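Local coordinates for structural polyprotein, VP3 (Israeli acute paralysis virus, PDB 5CDD) that forms one of the major capsid subunits of the virus particle, probably with a structural role, and assembles with VP1 and VP2 into pentamers, at residues B[215-220]-B[275-279]; B[128-134]-B[268-274]; B[152-158]-B[188-194]. All coordinates share one frame. Residues are numbered along the deposited sequence.

All three contacts belong to the jelly-roll fold of this capsid subunit, and no ligand or catalytic site is involved. Interactions 1 and 2 are neighbours, their centres about 10 Å apart: the chain leaves strand 267-270, runs through 271-274 and continues straight into 275-279, and T216 OG1 donates a hydrogen bond to F130 O over 2.5 Å. Interaction 3 lies in the other sheet, its centre about 30 Å from either. The nearest atoms of interactions 2 and 3 are about 9 Å apart. Those of interactions 1 and 3 are about 14 Å apart. Strands 132-144 and 150-159 are consecutive, and 152-158/188-194 is nested within the excursion closed by 128-134/268-274.

Interaction 1 of 3, residues B[215-220]-B[275-279]; sequences KTAGIY and LTSGP
Two loops meet here, with A217 and L275 nearest at 5.6 Å between CA atoms. K215 is extended; its CB touches L275 CD2 at 3.3 Å, while its ammonium runs away to Q150 of a neighbouring subunit. L275 (chi1 t, chi2 p) points toward 215-220, a branched apolar side chain that also brings CD2 to 3.6 Å from T216 N and 4.2 Å from A217 CB. T216 OG1 turns to F130 O. From A217 to Y220 the backbone makes a type II' beta turn closed by a weak bond, Y220 N to A217 O, 3.4 Å; G218 suits its first corner, where phi is 62° and psi -135°. Y220 (chi1 t) then reaches across. T276 CG2 sits over its ring in a CH-pi contact, 3.7 Å from the centroid, while T276 OG1 (chi1 p) bonds G278 O at 2.8 Å, bracing its own loop. The contact thus joins the G-H loop to the chain after strand βI, at one end of the jelly roll's BIDG sheet.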
loop_
_atom_site.group_PDB
_atom_site.type_symbol
_atom_site.label_atom_id
_atom_site.label_comp_id
_atom_site.label_asym_id
_atom_site.label_seq_id
_atom_site.Cartn_x
_atom_site.Cartn_y
_atom_site.Cartn_z
ATOM N N LYS B 215 21.993 -37.783 24.982
ATOM C CA LYS B 215 23.025 -36.826 25.358
ATOM C C LYS B 215 24.256 -36.949 24.470
ATOM O O LYS B 215 24.467 -37.973 23.824
ATOM C CB LYS B 215 23.402 -37.014 26.831
ATOM C CG LYS B 215 22.295 -36.605 27.804
ATOM C CD LYS B 215 22.777 -36.627 29.253
ATOM C CE LYS B 215 21.751 -36.011 30.204
ATOM N NZ LYS B 215 20.486 -36.793 30.289
ATOM N N THR B 216 25.067 -35.897 24.437
ATOM C CA THR B 216 26.270 -35.889 23.614
ATOM C C THR B 216 27.559 -35.885 24.429
ATOM O O THR B 216 28.640 -35.685 23.881
ATOM C CB THR B 216 26.290 -34.659 22.680
ATOM O OG1 THR B 216 26.336 -33.465 23.473
ATOM C CG2 THR B 216 25.057 -34.644 21.785
ATOM N N ALA B 217 27.441 -36.108 25.732
ATOM C CA ALA B 217 28.598 -36.119 26.618
ATOM C C ALA B 217 29.598 -37.201 26.219
ATOM O O ALA B 217 30.808 -36.963 26.168
ATOM C CB ALA B 217 28.144 -36.334 28.060
ATOM N N GLY B 218 29.085 -38.389 25.925
ATOM C CA GLY B 218 29.955 -39.488 25.543
ATOM C C GLY B 218 30.948 -39.935 26.604
ATOM O O GLY B 218 30.593 -40.092 27.775
ATOM N N ILE B 219 32.200 -40.138 26.196
ATOM C CA ILE B 219 33.254 -40.593 27.106
ATOM C C ILE B 219 33.911 -39.459 27.898
ATOM O O ILE B 219 34.684 -39.703 28.819
ATOM C CB ILE B 219 34.365 -41.353 26.321
ATOM C CG1 ILE B 219 35.264 -42.139 27.276
ATOM C CG2 ILE B 219 35.176 -40.368 25.485
ATOM C CD1 ILE B 219 34.553 -43.298 27.969
ATOM N N TYR B 220 33.596 -38.219 27.545
ATOM C CA TYR B 220 34.174 -37.058 28.222
ATOM C C TYR B 220 34.092 -37.117 29.746
ATOM O O TYR B 220 33.006 -37.102 30.327
ATOM C CB TYR B 220 33.504 -35.774 27.719
ATOM C CG TYR B 220 34.085 -34.489 28.274
ATOM C CD1 TYR B 220 33.821 -34.087 29.584
ATOM C CD2 TYR B 220 34.864 -33.656 27.475
ATOM C CE1 TYR B 220 34.313 -32.879 30.082
ATOM C CE2 TYR B 220 35.364 -32.443 27.962
ATOM C CZ TYR B 220 35.082 -32.061 29.265
ATOM O OH TYR B 220 35.556 -30.862 29.747
ATOM N N LEU B 275 27.394 -30.284 26.038
ATOM C CA LEU B 275 26.777 -30.846 27.234
ATOM C C LEU B 275 27.845 -31.118 28.293
ATOM O O LEU B 275 27.534 -31.458 29.433
ATOM C CB LEU B 275 26.045 -32.145 26.888
ATOM C CG LEU B 275 25.167 -32.739 27.989
ATOM C CD1 LEU B 275 24.031 -31.782 28.310
ATOM C CD2 LEU B 275 24.610 -34.072 27.534
ATOM N N THR B 276 29.105 -30.958 27.900
ATOM C CA THR B 276 30.240 -31.191 28.784
ATOM C C THR B 276 30.422 -30.084 29.819
ATOM O O THR B 276 29.881 -28.988 29.673
ATOM C CB THR B 276 31.536 -31.325 27.970
ATOM O OG1 THR B 276 31.744 -30.128 27.207
ATOM C CG2 THR B 276 31.442 -32.516 27.024
ATOM N N SER B 277 31.192 -30.385 30.862
ATOM C CA SER B 277 31.450 -29.431 31.935
ATOM C C SER B 277 32.472 -28.380 31.524
ATOM O O SER B 277 32.614 -27.352 32.186
ATOM C CB SER B 277 31.952 -30.163 33.180
ATOM O OG SER B 277 33.188 -30.806 32.923
ATOM N N GLY B 278 33.187 -28.646 30.437
ATOM C CA GLY B 278 34.181 -27.703 29.964
ATOM C C GLY B 278 33.889 -27.236 28.551
ATOM O O GLY B 278 32.999 -27.773 27.893
ATOM N N PRO B 279 34.617 -26.226 28.057
ATOM C CA PRO B 279 34.393 -25.722 26.699
ATOM C C PRO B 279 34.916 -26.733 25.691
ATOM O O PRO B 279 35.769 -27.551 26.027
ATOM C CB PRO B 279 35.218 -24.434 26.664
ATOM C CG PRO B 279 35.344 -24.045 28.110
ATOM C CD PRO B 279 35.572 -25.369 28.774
#

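Interaction 2 of 3, residues B[128-134]-B[268-274]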
loop_
_atom_site.group_PDB
_atom_site.type_symbol
_atom_site.label_atom_id
_atom_site.label_comp_id
_atom_site.label_asym_id
_atom_site.label_seq_id
_atom_site.Cartn_x
_atom_site.Cartn_y
_atom_site.Cartn_z
ATOM N N ASN B 128 29.760 -32.968 19.414
ATOM C CA ASN B 128 30.335 -32.361 20.611
ATOM C C ASN B 128 29.900 -30.913 20.856
ATOM O O ASN B 128 29.973 -30.426 21.985
ATOM C CB ASN B 128 31.864 -32.440 20.525
ATOM C CG ASN B 128 32.543 -32.070 21.826
ATOM O OD1 ASN B 128 32.252 -32.644 22.876
ATOM N ND2 ASN B 128 33.462 -31.115 21.763
ATOM N N MET B 129 29.442 -30.235 19.806
ATOM C CA MET B 129 29.015 -28.837 19.905
ATOM C C MET B 129 27.604 -28.654 20.443
ATOM O O MET B 129 27.238 -27.558 20.868
ATOM C CB MET B 129 29.049 -28.167 18.533
ATOM C CG MET B 129 30.316 -28.346 17.750
ATOM S SD MET B 129 30.091 -27.685 16.093
ATOM C CE MET B 129 30.708 -26.057 16.303
ATOM N N PHE B 130 26.811 -29.717 20.405
ATOM C CA PHE B 130 25.426 -29.642 20.848
ATOM C C PHE B 130 25.160 -30.429 22.125
ATOM O O PHE B 130 26.030 -31.147 22.610
ATOM C CB PHE B 130 24.531 -30.130 19.710
ATOM C CG PHE B 130 24.825 -29.461 18.395
ATOM C CD1 PHE B 130 24.334 -28.188 18.119
ATOM C CD2 PHE B 130 25.639 -30.082 17.453
ATOM C CE1 PHE B 130 24.653 -27.539 16.924
ATOM C CE2 PHE B 130 25.965 -29.443 16.256
ATOM C CZ PHE B 130 25.470 -28.170 15.992
ATOM N N SER B 131 23.954 -30.289 22.663
ATOM C CA SER B 131 23.585 -30.980 23.892
ATOM C C SER B 131 22.983 -32.362 23.671
ATOM O O SER B 131 23.329 -33.309 24.378
ATOM C CB SER B 131 22.613 -30.121 24.699
ATOM O OG SER B 131 23.237 -28.921 25.121
ATOM N N TYR B 132 22.079 -32.484 22.704
ATOM C CA TYR B 132 21.453 -33.770 22.421
ATOM C C TYR B 132 21.502 -34.073 20.932
ATOM O O TYR B 132 21.578 -33.164 20.106
ATOM C CB TYR B 132 19.995 -33.779 22.888
ATOM C CG TYR B 132 19.777 -33.170 24.253
ATOM C CD1 TYR B 132 19.390 -31.838 24.388
ATOM C CD2 TYR B 132 19.973 -33.918 25.413
ATOM C CE1 TYR B 132 19.199 -31.266 25.643
ATOM C CE2 TYR B 132 19.787 -33.355 26.674
ATOM C CZ TYR B 132 19.401 -32.029 26.780
ATOM O OH TYR B 132 19.215 -31.462 28.021
ATOM N N TRP B 133 21.450 -35.358 20.594
ATOM C CA TRP B 133 21.498 -35.786 19.203
ATOM C C TRP B 133 20.451 -36.845 18.885
ATOM O O TRP B 133 19.777 -37.370 19.771
ATOM C CB TRP B 133 22.877 -36.356 18.867
ATOM C CG TRP B 133 23.191 -37.619 19.618
ATOM C CD1 TRP B 133 23.689 -37.717 20.884
ATOM C CD2 TRP B 133 22.978 -38.963 19.165
ATOM N NE1 TRP B 133 23.801 -39.038 21.250
ATOM C CE2 TRP B 133 23.371 -39.824 20.214
ATOM C CE3 TRP B 133 22.492 -39.524 17.975
ATOM C CZ2 TRP B 133 23.292 -41.217 20.110
ATOM C CZ3 TRP B 133 22.414 -40.910 17.872
ATOM C CH2 TRP B 133 22.813 -41.741 18.935
ATOM N N ARG B 134 20.345 -37.157 17.599
ATOM C CA ARG B 134 19.419 -38.158 17.088
ATOM C C ARG B 134 19.873 -38.442 15.663
ATOM O O ARG B 134 19.945 -37.528 14.842
ATOM C CB ARG B 134 17.990 -37.614 17.078
ATOM C CG ARG B 134 16.962 -38.601 16.567
ATOM C CD ARG B 134 15.620 -37.932 16.342
ATOM N NE ARG B 134 14.630 -38.872 15.823
ATOM C CZ ARG B 134 13.990 -39.773 16.560
ATOM N NH1 ARG B 134 14.231 -39.858 17.860
ATOM N NH2 ARG B 134 13.116 -40.595 15.998
ATOM N N VAL B 268 20.299 -34.922 13.345
ATOM C CA VAL B 268 19.579 -33.775 13.869
ATOM C C VAL B 268 20.168 -33.519 15.250
ATOM O O VAL B 268 20.368 -34.453 16.027
ATOM C CB VAL B 268 18.059 -34.038 13.993
ATOM C CG1 VAL B 268 17.492 -34.434 12.658
ATOM C CG2 VAL B 268 17.787 -35.119 15.002
ATOM N N VAL B 269 20.480 -32.262 15.538
ATOM C CA VAL B 269 21.044 -31.905 16.829
ATOM C C VAL B 269 20.138 -30.916 17.542
ATOM O O VAL B 269 19.417 -30.144 16.904
ATOM C CB VAL B 269 22.444 -31.293 16.674
ATOM C CG1 VAL B 269 23.402 -32.337 16.129
ATOM C CG2 VAL B 269 22.390 -30.088 15.756
ATOM N N VAL B 270 20.169 -30.948 18.870
ATOM C CA VAL B 270 19.339 -30.058 19.670
ATOM C C VAL B 270 20.190 -29.216 20.617
ATOM O O VAL B 270 21.142 -29.717 21.214
ATOM C CB VAL B 270 18.312 -30.860 20.492
ATOM C CG1 VAL B 270 17.402 -29.916 21.267
ATOM C CG2 VAL B 270 17.499 -31.741 19.567
ATOM N N GLU B 271 19.818 -27.945 20.690
ATOM C CA GLU B 271 20.460 -26.977 21.543
ATOM C C GLU B 271 21.703 -26.484 20.847
ATOM O O GLU B 271 22.224 -27.148 19.942
ATOM C CB GLU B 271 20.835 -27.608 22.885
ATOM C CG GLU B 271 21.251 -26.603 23.947
ATOM C CD GLU B 271 20.850 -27.033 25.344
ATOM O OE1 GLU B 271 20.629 -28.244 25.555
ATOM O OE2 GLU B 271 20.756 -26.160 26.232
ATOM N N PRO B 272 22.202 -25.281 21.320
ATOM C CA PRO B 272 23.441 -24.860 20.675
ATOM C C PRO B 272 24.450 -24.697 21.798
ATOM O O PRO B 272 24.862 -23.582 22.130
ATOM C CB PRO B 272 23.048 -23.488 20.134
ATOM C CG PRO B 272 22.157 -22.919 21.213
ATOM C CD PRO B 272 21.697 -24.059 22.094
ATOM N N LYS B 273 24.842 -25.817 22.401
ATOM C CA LYS B 273 25.780 -25.702 23.517
ATOM C C LYS B 273 26.306 -27.080 23.913
ATOM O O LYS B 273 25.551 -28.051 23.941
ATOM C CB LYS B 273 25.088 -25.055 24.721
ATOM C CG LYS B 273 25.888 -25.128 26.009
ATOM C CD LYS B 273 25.180 -24.460 27.162
ATOM C CE LYS B 273 26.023 -24.562 28.418
ATOM N NZ LYS B 273 25.956 -23.326 29.236
ATOM N N PRO B 274 27.613 -27.187 24.211
ATOM C CA PRO B 274 28.183 -28.479 24.604
ATOM C C PRO B 274 27.509 -28.970 25.886
ATOM O O PRO B 274 27.101 -28.168 26.729
ATOM C CB PRO B 274 29.655 -28.151 24.832
ATOM C CG PRO B 274 29.893 -26.992 23.921
ATOM C CD PRO B 274 28.662 -26.159 24.115
#
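F130 gives up the most surface to the other segment. Its flat ring accepts the branched V269 side chain over one face, CG2 lying 3.4 Å from the centroid and 2° off the normal, a CH-pi contact, while E271 O sits at the ring edge, 3.0 Å from F130 CD1. Y132 begins the regular pairing: its N bonds V270 O at 3.3 Å and its O accepts V270 N at 2.9 Å. S131 N also reaches V270 O, at 3.2 Å, so S131 and Y132 together face V270 in a classic beta bulge. Here antiparallel strands βD and βI of the jelly roll meet at the start of βD, their axes within 4.8 Å. S131, small enough to point into 268-274, places OG 2.7 Å from both K273 O and E271 OE1. Y132 CB packs on V270 CB at 4.1 Å, and its hydroxyl bonds G163 O of a neighbouring subunit. Farther along, V268 pairs with R134; V268 N bonds R134 O at 3.0 Å, and the return bond, R134 N to V268 O at 3.1 Å, is weak. V268 CG2 lies 3.3 Å from R134 CB, whereas the arginine's guanidinium continues to M212 O.

Interaction 3 of 3, residues B[152-158]-B[188-194]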
loop_
_atom_site.group_PDB
_atom_site.type_symbol
_atom_site.label_atom_id
_atom_site.label_comp_id
_atom_site.label_asym_id
_atom_site.label_seq_id
_atom_site.Cartn_x
_atom_site.Cartn_y
_atom_site.Cartn_z
ATOM N N ARG B 152 33.598 -66.999 9.611
ATOM C CA ARG B 152 32.409 -66.160 9.633
ATOM C C ARG B 152 32.354 -65.266 10.859
ATOM O O ARG B 152 32.424 -65.742 11.989
ATOM C CB ARG B 152 31.158 -67.032 9.574
ATOM C CG ARG B 152 30.917 -67.645 8.213
ATOM C CD ARG B 152 30.574 -69.123 8.319
ATOM N NE ARG B 152 29.396 -69.357 9.142
ATOM C CZ ARG B 152 28.180 -68.908 8.856
ATOM N NH1 ARG B 152 27.975 -68.197 7.757
ATOM N NH2 ARG B 152 27.170 -69.159 9.682
ATOM N N LEU B 153 32.218 -63.966 10.623
ATOM C CA LEU B 153 32.158 -62.989 11.700
ATOM C C LEU B 153 30.706 -62.585 11.946
ATOM O O LEU B 153 29.931 -62.412 11.007
ATOM C CB LEU B 153 33.009 -61.772 11.320
ATOM C CG LEU B 153 33.620 -60.901 12.419
ATOM C CD1 LEU B 153 34.449 -61.747 13.376
ATOM C CD2 LEU B 153 34.487 -59.836 11.768
ATOM N N GLU B 154 30.340 -62.448 13.215
ATOM C CA GLU B 154 28.981 -62.072 13.585
ATOM C C GLU B 154 28.947 -60.674 14.185
ATOM O O GLU B 154 29.775 -60.328 15.028
ATOM C CB GLU B 154 28.421 -63.068 14.599
ATOM C CG GLU B 154 27.104 -62.658 15.232
ATOM C CD GLU B 154 26.701 -63.570 16.378
ATOM O OE1 GLU B 154 27.495 -63.721 17.334
ATOM O OE2 GLU B 154 25.586 -64.134 16.325
ATOM N N ILE B 155 27.985 -59.872 13.744
ATOM C CA ILE B 155 27.827 -58.515 14.247
ATOM C C ILE B 155 26.350 -58.326 14.566
ATOM O O ILE B 155 25.518 -58.285 13.662
ATOM C CB ILE B 155 28.251 -57.469 13.196
ATOM C CG1 ILE B 155 29.672 -57.760 12.706
ATOM C CG2 ILE B 155 28.189 -56.076 13.802
ATOM C CD1 ILE B 155 29.766 -58.087 11.225
ATOM N N PHE B 156 26.025 -58.224 15.851
ATOM C CA PHE B 156 24.638 -58.055 16.259
ATOM C C PHE B 156 24.448 -56.794 17.088
ATOM O O PHE B 156 25.409 -56.245 17.631
ATOM C CB PHE B 156 24.162 -59.292 17.039
ATOM C CG PHE B 156 24.821 -59.470 18.381
ATOM C CD1 PHE B 156 24.261 -58.911 19.527
ATOM C CD2 PHE B 156 25.999 -60.204 18.501
ATOM C CE1 PHE B 156 24.863 -59.079 20.774
ATOM C CE2 PHE B 156 26.607 -60.376 19.742
ATOM C CZ PHE B 156 26.037 -59.811 20.880
ATOM N N PHE B 157 23.204 -56.331 17.170
ATOM C CA PHE B 157 22.880 -55.129 17.926
ATOM C C PHE B 157 22.071 -55.439 19.178
ATOM O O PHE B 157 21.093 -56.191 19.138
ATOM C CB PHE B 157 22.095 -54.143 17.056
ATOM C CG PHE B 157 21.635 -52.916 17.799
ATOM C CD1 PHE B 157 22.556 -51.987 18.274
ATOM C CD2 PHE B 157 20.282 -52.706 18.051
ATOM C CE1 PHE B 157 22.134 -50.866 18.994
ATOM C CE2 PHE B 157 19.853 -51.590 18.769
ATOM C CZ PHE B 157 20.782 -50.670 19.242
ATOM N N GLU B 158 22.490 -54.840 20.287
ATOM C CA GLU B 158 21.822 -55.017 21.566
ATOM C C GLU B 158 21.450 -53.645 22.118
ATOM O O GLU B 158 22.321 -52.824 22.411
ATOM C CB GLU B 158 22.747 -55.753 22.540
ATOM C CG GLU B 158 22.264 -55.812 23.989
ATOM C CD GLU B 158 20.870 -56.400 24.140
ATOM O OE1 GLU B 158 20.545 -57.368 23.425
ATOM O OE2 GLU B 158 20.101 -55.900 24.991
ATOM N N ASN B 188 18.536 -61.196 18.473
ATOM C CA ASN B 188 19.027 -59.864 18.156
ATOM C C ASN B 188 19.216 -59.641 16.665
ATOM O O ASN B 188 19.465 -60.582 15.913
ATOM C CB ASN B 188 20.358 -59.611 18.866
ATOM C CG ASN B 188 20.218 -59.588 20.366
ATOM O OD1 ASN B 188 19.795 -60.569 20.978
ATOM N ND2 ASN B 188 20.570 -58.462 20.974
ATOM N N TYR B 189 19.084 -58.389 16.244
ATOM C CA TYR B 189 19.286 -58.030 14.850
ATOM C C TYR B 189 20.774 -58.212 14.594
ATOM O O TYR B 189 21.600 -57.701 15.351
ATOM C CB TYR B 189 18.892 -56.572 14.613
ATOM C CG TYR B 189 17.449 -56.381 14.213
ATOM C CD1 TYR B 189 17.016 -56.709 12.929
ATOM C CD2 TYR B 189 16.515 -55.875 15.116
ATOM C CE1 TYR B 189 15.686 -56.535 12.550
ATOM C CE2 TYR B 189 15.183 -55.698 14.749
ATOM C CZ TYR B 189 14.776 -56.030 13.465
ATOM O OH TYR B 189 13.462 -55.849 13.093
ATOM N N LYS B 190 21.121 -58.940 13.538
ATOM C CA LYS B 190 22.528 -59.177 13.241
ATOM C C LYS B 190 22.829 -59.473 11.780
ATOM O O LYS B 190 21.927 -59.608 10.951
ATOM C CB LYS B 190 23.048 -60.337 14.094
ATOM C CG LYS B 190 22.315 -61.650 13.859
ATOM C CD LYS B 190 22.923 -62.779 14.672
ATOM C CE LYS B 190 22.137 -64.068 14.491
ATOM N NZ LYS B 190 20.718 -63.909 14.924
ATOM N N TYR B 191 24.120 -59.570 11.486
ATOM C CA TYR B 191 24.607 -59.877 10.151
ATOM C C TYR B 191 25.830 -60.772 10.299
ATOM O O TYR B 191 26.674 -60.544 11.166
ATOM C CB TYR B 191 25.012 -58.607 9.403
ATOM C CG TYR B 191 25.563 -58.895 8.027
ATOM C CD1 TYR B 191 24.718 -59.275 6.985
ATOM C CD2 TYR B 191 26.933 -58.844 7.777
ATOM C CE1 TYR B 191 25.224 -59.598 5.729
ATOM C CE2 TYR B 191 27.451 -59.168 6.523
ATOM C CZ TYR B 191 26.590 -59.544 5.505
ATOM O OH TYR B 191 27.091 -59.866 4.264
ATOM N N ILE B 192 25.920 -61.794 9.458
ATOM C CA ILE B 192 27.050 -62.705 9.505
ATOM C C ILE B 192 27.903 -62.532 8.259
ATOM O O ILE B 192 27.487 -62.879 7.153
ATOM C CB ILE B 192 26.582 -64.169 9.612
ATOM C CG1 ILE B 192 25.828 -64.368 10.927
ATOM C CG2 ILE B 192 27.777 -65.108 9.537
ATOM C CD1 ILE B 192 25.308 -65.768 11.133
ATOM N N LEU B 193 29.094 -61.979 8.446
ATOM C CA LEU B 193 30.015 -61.750 7.345
ATOM C C LEU B 193 30.825 -63.015 7.078
ATOM O O LEU B 193 31.593 -63.460 7.931
ATOM C CB LEU B 193 30.952 -60.588 7.684
ATOM C CG LEU B 193 31.930 -60.127 6.603
ATOM C CD1 LEU B 193 31.164 -59.666 5.375
ATOM C CD2 LEU B 193 32.786 -58.999 7.148
ATOM N N ASP B 194 30.642 -63.590 5.894
ATOM C CA ASP B 194 31.356 -64.803 5.508
ATOM C C ASP B 194 32.519 -64.432 4.592
ATOM O O ASP B 194 32.311 -64.005 3.456
ATOM C CB ASP B 194 30.406 -65.757 4.782
ATOM C CG ASP B 194 30.979 -67.153 4.635
ATOM O OD1 ASP B 194 32.078 -67.292 4.056
ATOM O OD2 ASP B 194 30.327 -68.114 5.098
#
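R152 lays its guanidinium over I192, NH1 standing 3.6 Å from I192 CG2, and its length also lets NH1 make a salt bridge of 3.6 Å with D194 OD2. The strands run antiparallel, their axes 4.5 Å apart at closest approach. L153 N bonds L193 O at 2.8 Å and L193 N returns to L153 O at 2.7 Å; I155 and Y191 repeat the pairing, I155 N to Y191 O at 3.0 Å and Y191 N to I155 O at 2.9 Å. These are strands βE and βF of the CHEF sheet of the viral jelly roll, with βF outermost within this chain. Aliphatic L153, I155 and L193 share one face, L153 CB lying 4.3 Å from L193 CB; I155 and L193 reach strand 132-144 of the other sheet, inside the sandwich. E154 and K190 lie on the opposite face; E154 forms a salt bridge with R241 and bonds S185 OG, and K190 NZ bonds S185 O. At the far end N188, whose amide can donate twice, uses ND2 to bond F157 O at 3.0 Å and E158 OE1 at 2.7 Å. E158 meets T194 and R196 of a neighbouring subunit, and Y189 packs edge-to-face with F15 of another.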